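Local coordinates for protein RNA polymerase II subunit A C-terminal domain phosphatase SSU72 (Homo sapiens, PDB 4H3K) that removes phosphate from serine and threonine residues of the RNA polymerase II C-terminal domain and acts in RNA processing, polyadenylation and transcription termination, at residues N37-R49 against Q162-C176. The protein carries 1 engineered substitution. Residues are numbered along the deposited sequence; the frame is centred on the assembly and turned at random.
Sequences NRSMEAHNILSKR and QDNHEEATLGAFLIC. With PO4 (phosphate ion), chain F.
At the phosphate-binding P-loop, Arg-38 and Asp-163 meet beside a bound phosphate ion; the helical segments 38-48 and 165-176 cross at -44°, with axes approaching to 8.3 Å. The Arg-38 chain bends at chi3 (-69°), bringing its guanidinium edge to the ion: NE reaches O3 at 2.6 Å almost straight, and NH2 reaches O4 at 2.8 Å. Backbone N of Arg-38 also donates to O3, and that of Asn-37 to O1; Ser-33, Ser-34 and Gln-36 N and Ser-32 OG bond the ion too. Asp-163 lies over one guanidinium face, the planes 12° apart, with CB 3.7 Å from NE; its OD2 makes only a long, purely electrostatic salt bridge to NH2. NH1 salt-bridges Glu-132 and donates to Ile-161 O. With an alanine here, O4 is likely to lose this donor, and Asp-163 its stacked positive partner. Farther along, a water donates to the carbonyls of Arg-38 and Ala-168, while Ala-172 CB sits 3.7 Å from Ala-42 CA. Ile-45 CG2 wedges against Cys-176 CB (3.9 Å) and Phe-173 CE1. The Leu-46 and Ile-175 side chains cross at about a right angle. Loop 32-38 resembles the CX5R phosphatase P-loop, with serine, probably engineered, replacing cysteine.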
loop_
_atom_site.group_PDB
_atom_site.type_symbol
_atom_site.label_atom_id
_atom_site.label_comp_id
_atom_site.label_asym_id
_atom_site.label_seq_id
_atom_site.Cartn_x
_atom_site.Cartn_y
_atom_site.Cartn_z
ATOM N N ASN B 37 17.930 -6.513 -18.422
ATOM C CA ASN B 37 18.883 -7.495 -17.934
ATOM C C ASN B 37 18.512 -8.057 -16.546
ATOM O O ASN B 37 17.982 -9.142 -16.466
ATOM C CB ASN B 37 20.311 -6.899 -17.977
ATOM C CG ASN B 37 21.380 -7.856 -17.438
ATOM O OD1 ASN B 37 22.381 -7.430 -16.844
ATOM N ND2 ASN B 37 21.182 -9.130 -17.655
ATOM N N ARG B 38 18.784 -7.322 -15.467
ATOM C CA ARG B 38 18.533 -7.852 -14.119
ATOM C C ARG B 38 17.065 -8.238 -13.865
ATOM O O ARG B 38 16.767 -9.328 -13.354
ATOM C CB ARG B 38 19.081 -6.881 -13.077
ATOM C CG ARG B 38 20.600 -6.738 -13.209
ATOM C CD ARG B 38 21.089 -5.474 -12.528
ATOM N NE ARG B 38 20.641 -4.262 -13.235
ATOM C CZ ARG B 38 20.770 -3.031 -12.758
ATOM N NH1 ARG B 38 21.332 -2.839 -11.570
ATOM N NH2 ARG B 38 20.327 -1.975 -13.455
ATOM N N SER B 39 16.142 -7.371 -14.263
ATOM C CA SER B 39 14.730 -7.629 -14.025
ATOM C C SER B 39 14.176 -8.723 -14.939
ATOM O O SER B 39 13.287 -9.454 -14.537
ATOM C CB SER B 39 13.878 -6.324 -14.145
ATOM O OG SER B 39 14.113 -5.685 -15.414
ATOM N N MET B 40 14.721 -8.857 -16.146
ATOM C CA MET B 40 14.236 -9.837 -17.100
ATOM C C MET B 40 14.761 -11.255 -16.804
ATOM O O MET B 40 14.024 -12.236 -16.942
ATOM C CB MET B 40 14.543 -9.390 -18.529
ATOM C CG MET B 40 13.753 -8.138 -18.901
ATOM S SD MET B 40 11.984 -8.502 -18.980
ATOM C CE MET B 40 11.850 -9.222 -20.642
ATOM N N GLU B 41 16.025 -11.342 -16.414
ATOM C CA GLU B 41 16.571 -12.592 -15.847
ATOM C C GLU B 41 15.713 -13.085 -14.672
ATOM O O GLU B 41 15.420 -14.286 -14.555
ATOM C CB GLU B 41 18.009 -12.361 -15.388
ATOM C CG GLU B 41 18.847 -13.646 -15.231
ATOM C CD GLU B 41 18.948 -14.433 -16.534
ATOM O OE1 GLU B 41 18.634 -15.613 -16.505
ATOM O OE2 GLU B 41 19.286 -13.852 -17.584
ATOM N N ALA B 42 15.296 -12.160 -13.812
ATOM C CA ALA B 42 14.489 -12.516 -12.645
ATOM C C ALA B 42 13.064 -12.860 -13.075
ATOM O O ALA B 42 12.505 -13.795 -12.570
ATOM C CB ALA B 42 14.487 -11.367 -11.613
ATOM N N HIS B 43 12.499 -12.092 -14.014
ATOM C CA HIS B 43 11.157 -12.346 -14.551
ATOM C C HIS B 43 11.149 -13.773 -15.080
ATOM O O HIS B 43 10.268 -14.563 -14.728
ATOM C CB HIS B 43 10.862 -11.353 -15.686
ATOM C CG HIS B 43 9.445 -11.355 -16.180
ATOM N ND1 HIS B 43 8.825 -10.207 -16.640
ATOM C CD2 HIS B 43 8.543 -12.355 -16.331
ATOM C CE1 HIS B 43 7.600 -10.498 -17.034
ATOM N NE2 HIS B 43 7.400 -11.793 -16.851
ATOM N N ASN B 44 12.157 -14.107 -15.884
ATOM C CA ASN B 44 12.252 -15.434 -16.489
ATOM C C ASN B 44 12.304 -16.559 -15.433
ATOM O O ASN B 44 11.494 -17.503 -15.499
ATOM C CB ASN B 44 13.432 -15.499 -17.483
ATOM C CG ASN B 44 13.434 -16.789 -18.343
ATOM O OD1 ASN B 44 14.334 -17.625 -18.209
ATOM N ND2 ASN B 44 12.424 -16.955 -19.194
ATOM N N ILE B 45 13.220 -16.470 -14.466
ATOM C CA ILE B 45 13.341 -17.524 -13.438
ATOM C C ILE B 45 12.037 -17.611 -12.607
ATOM O O ILE B 45 11.473 -18.703 -12.412
ATOM C CB ILE B 45 14.572 -17.295 -12.482
ATOM C CG1 ILE B 45 15.916 -17.275 -13.263
ATOM C CG2 ILE B 45 14.639 -18.383 -11.374
ATOM C CD1 ILE B 45 15.989 -18.160 -14.451
ATOM N N LEU B 46 11.538 -16.461 -12.141
ATOM C CA LEU B 46 10.331 -16.464 -11.286
ATOM C C LEU B 46 9.158 -17.051 -12.049
ATOM O O LEU B 46 8.440 -17.898 -11.523
ATOM C CB LEU B 46 10.010 -15.072 -10.742
ATOM C CG LEU B 46 10.996 -14.587 -9.650
ATOM C CD1 LEU B 46 10.818 -13.129 -9.382
ATOM C CD2 LEU B 46 10.823 -15.330 -8.319
ATOM N N SER B 47 8.995 -16.611 -13.301
ATOM C CA SER B 47 7.869 -17.058 -14.115
ATOM C C SER B 47 7.925 -18.581 -14.288
ATOM O O SER B 47 6.923 -19.254 -14.126
ATOM C CB SER B 47 7.875 -16.345 -15.459
ATOM O OG SER B 47 6.923 -16.926 -16.304
ATOM N N LYS B 48 9.116 -19.105 -14.576
ATOM C CA LYS B 48 9.330 -20.545 -14.774
ATOM C C LYS B 48 9.085 -21.347 -13.509
ATOM O O LYS B 48 8.658 -22.506 -13.566
ATOM C CB LYS B 48 10.748 -20.803 -15.293
ATOM C CG LYS B 48 10.851 -20.756 -16.801
ATOM C CD LYS B 48 12.314 -20.618 -17.266
ATOM C CE LYS B 48 12.508 -21.052 -18.720
ATOM N NZ LYS B 48 11.287 -20.766 -19.523
ATOM N N ARG B 49 9.329 -20.728 -12.362
ATOM C CA ARG B 49 9.099 -21.395 -11.095
ATOM C C ARG B 49 7.734 -21.134 -10.484
ATOM O O ARG B 49 7.514 -21.373 -9.302
ATOM C CB ARG B 49 10.286 -21.201 -10.141
ATOM C CG ARG B 49 11.371 -22.266 -10.449
ATOM C CD ARG B 49 12.764 -21.676 -10.486
ATOM N NE ARG B 49 13.737 -22.532 -11.182
ATOM C CZ ARG B 49 14.962 -22.746 -10.714
ATOM N NH1 ARG B 49 15.311 -22.214 -9.536
ATOM N NH2 ARG B 49 15.810 -23.516 -11.381
ATOM N N GLN B 162 24.830 -5.987 -9.825
ATOM C CA GLN B 162 25.578 -5.358 -10.919
ATOM C C GLN B 162 24.940 -5.671 -12.272
ATOM O O GLN B 162 24.454 -6.790 -12.520
ATOM C CB GLN B 162 27.043 -5.798 -10.898
ATOM C CG GLN B 162 27.822 -5.206 -9.724
ATOM C CD GLN B 162 29.337 -5.259 -9.917
ATOM O OE1 GLN B 162 29.893 -6.274 -10.383
ATOM N NE2 GLN B 162 30.022 -4.169 -9.541
ATOM N N ASP B 163 24.972 -4.686 -13.153
ATOM C CA ASP B 163 24.336 -4.836 -14.438
ATOM C C ASP B 163 25.255 -5.541 -15.456
ATOM O O ASP B 163 25.783 -4.904 -16.370
ATOM C CB ASP B 163 23.853 -3.484 -14.970
ATOM C CG ASP B 163 22.961 -3.628 -16.185
ATOM O OD1 ASP B 163 22.824 -4.751 -16.742
ATOM O OD2 ASP B 163 22.402 -2.617 -16.614
ATOM N N ASN B 164 25.458 -6.847 -15.282
ATOM C CA ASN B 164 26.082 -7.688 -16.320
ATOM C C ASN B 164 25.376 -9.042 -16.275
ATOM O O ASN B 164 24.655 -9.314 -15.299
ATOM C CB ASN B 164 27.601 -7.817 -16.113
ATOM C CG ASN B 164 27.961 -8.457 -14.779
ATOM O OD1 ASN B 164 27.633 -9.617 -14.520
ATOM N ND2 ASN B 164 28.654 -7.703 -13.931
ATOM N N HIS B 165 25.563 -9.883 -17.298
ATOM C CA HIS B 165 24.761 -11.110 -17.413
ATOM C C HIS B 165 24.968 -12.073 -16.242
ATOM O O HIS B 165 24.017 -12.656 -15.743
ATOM C CB HIS B 165 24.966 -11.835 -18.762
ATOM C CG HIS B 165 24.528 -11.028 -19.943
ATOM N ND1 HIS B 165 25.287 -10.911 -21.092
ATOM C CD2 HIS B 165 23.429 -10.254 -20.136
ATOM C CE1 HIS B 165 24.662 -10.118 -21.948
ATOM N NE2 HIS B 165 23.537 -9.700 -21.390
ATOM N N GLU B 166 26.213 -12.220 -15.811
ATOM C CA GLU B 166 26.530 -13.161 -14.754
ATOM C C GLU B 166 25.914 -12.775 -13.402
ATOM O O GLU B 166 25.303 -13.623 -12.745
ATOM C CB GLU B 166 28.039 -13.331 -14.640
ATOM C CG GLU B 166 28.460 -14.065 -13.383
ATOM C CD GLU B 166 29.686 -13.458 -12.722
ATOM O OE1 GLU B 166 30.062 -12.309 -13.094
ATOM O OE2 GLU B 166 30.262 -14.147 -11.837
ATOM N N GLU B 167 26.091 -11.514 -12.991
ATOM C CA GLU B 167 25.503 -10.998 -11.750
ATOM C C GLU B 167 23.982 -10.969 -11.842
ATOM O O GLU B 167 23.317 -11.250 -10.859
ATOM C CB GLU B 167 26.049 -9.606 -11.384
ATOM C CG GLU B 167 27.539 -9.596 -10.942
ATOM C CD GLU B 167 27.789 -10.437 -9.689
ATOM O OE1 GLU B 167 27.075 -10.249 -8.686
ATOM O OE2 GLU B 167 28.699 -11.303 -9.703
ATOM N N ALA B 168 23.441 -10.663 -13.025
ATOM C CA ALA B 168 21.998 -10.735 -13.247
ATOM C C ALA B 168 21.444 -12.129 -12.937
ATOM O O ALA B 168 20.407 -12.253 -12.281
ATOM C CB ALA B 168 21.656 -10.362 -14.645
ATOM N N THR B 169 22.142 -13.160 -13.419
ATOM C CA THR B 169 21.724 -14.559 -13.225
ATOM C C THR B 169 21.789 -14.917 -11.747
ATOM O O THR B 169 20.875 -15.539 -11.196
ATOM C CB THR B 169 22.566 -15.530 -14.126
ATOM O OG1 THR B 169 22.380 -15.153 -15.495
ATOM C CG2 THR B 169 22.110 -16.989 -13.981
ATOM N N LEU B 170 22.862 -14.496 -11.095
ATOM C CA LEU B 170 23.040 -14.806 -9.691
ATOM C C LEU B 170 21.977 -14.101 -8.855
ATOM O O LEU B 170 21.393 -14.673 -7.903
ATOM C CB LEU B 170 24.438 -14.340 -9.270
ATOM C CG LEU B 170 24.830 -14.550 -7.818
ATOM C CD1 LEU B 170 24.668 -16.036 -7.462
ATOM C CD2 LEU B 170 26.305 -14.148 -7.673
ATOM N N GLY B 171 21.745 -12.845 -9.217
ATOM C CA GLY B 171 20.802 -11.976 -8.536
ATOM C C GLY B 171 19.409 -12.542 -8.661
ATOM O O GLY B 171 18.665 -12.568 -7.688
ATOM N N ALA B 172 19.072 -13.009 -9.862
ATOM C CA ALA B 172 17.775 -13.635 -10.131
ATOM C C ALA B 172 17.560 -14.885 -9.276
ATOM O O ALA B 172 16.469 -15.095 -8.781
ATOM C CB ALA B 172 17.665 -13.996 -11.586
ATOM N N PHE B 173 18.588 -15.723 -9.118
ATOM C CA PHE B 173 18.444 -16.916 -8.269
ATOM C C PHE B 173 18.315 -16.566 -6.782
ATOM O O PHE B 173 17.555 -17.208 -6.075
ATOM C CB PHE B 173 19.552 -17.953 -8.527
ATOM C CG PHE B 173 19.345 -18.743 -9.820
ATOM C CD1 PHE B 173 18.257 -19.613 -9.952
ATOM C CD2 PHE B 173 20.216 -18.596 -10.900
ATOM C CE1 PHE B 173 18.031 -20.344 -11.140
ATOM C CE2 PHE B 173 20.010 -19.324 -12.106
ATOM C CZ PHE B 173 18.903 -20.196 -12.219
ATOM N N LEU B 174 19.000 -15.520 -6.330
ATOM C CA LEU B 174 18.845 -15.035 -4.959
ATOM C C LEU B 174 17.425 -14.484 -4.719
ATOM O O LEU B 174 16.794 -14.764 -3.714
ATOM C CB LEU B 174 19.892 -13.957 -4.656
ATOM C CG LEU B 174 19.970 -13.358 -3.250
ATOM C CD1 LEU B 174 20.327 -14.425 -2.199
ATOM C CD2 LEU B 174 21.018 -12.223 -3.234
ATOM N N ILE B 175 16.936 -13.693 -5.671
ATOM C CA ILE B 175 15.574 -13.199 -5.655
ATOM C C ILE B 175 14.563 -14.357 -5.616
ATOM O O ILE B 175 13.609 -14.329 -4.818
ATOM C CB ILE B 175 15.337 -12.258 -6.879
ATOM C CG1 ILE B 175 15.973 -10.900 -6.594
ATOM C CG2 ILE B 175 13.834 -12.050 -7.139
ATOM C CD1 ILE B 175 16.285 -10.015 -7.870
ATOM N N CYS B 176 14.784 -15.373 -6.456
ATOM C CA CYS B 176 13.928 -16.564 -6.464
ATOM C C CYS B 176 13.959 -17.251 -5.092
ATOM O O CYS B 176 12.907 -17.632 -4.556
ATOM C CB CYS B 176 14.340 -17.552 -7.577
ATOM S SG CYS B 176 13.205 -18.984 -7.683
HETATM P P PO4 F . 18.815 -3.546 -16.486
HETATM O O1 PO4 F . 17.461 -4.006 -16.932
HETATM O O2 PO4 F . 19.771 -3.413 -17.682
HETATM O O3 PO4 F . 19.446 -4.531 -15.521
HETATM O O4 PO4 F . 18.775 -2.222 -15.778
HETATM O O HOH W 1 18.870 -10.104 -11.470
#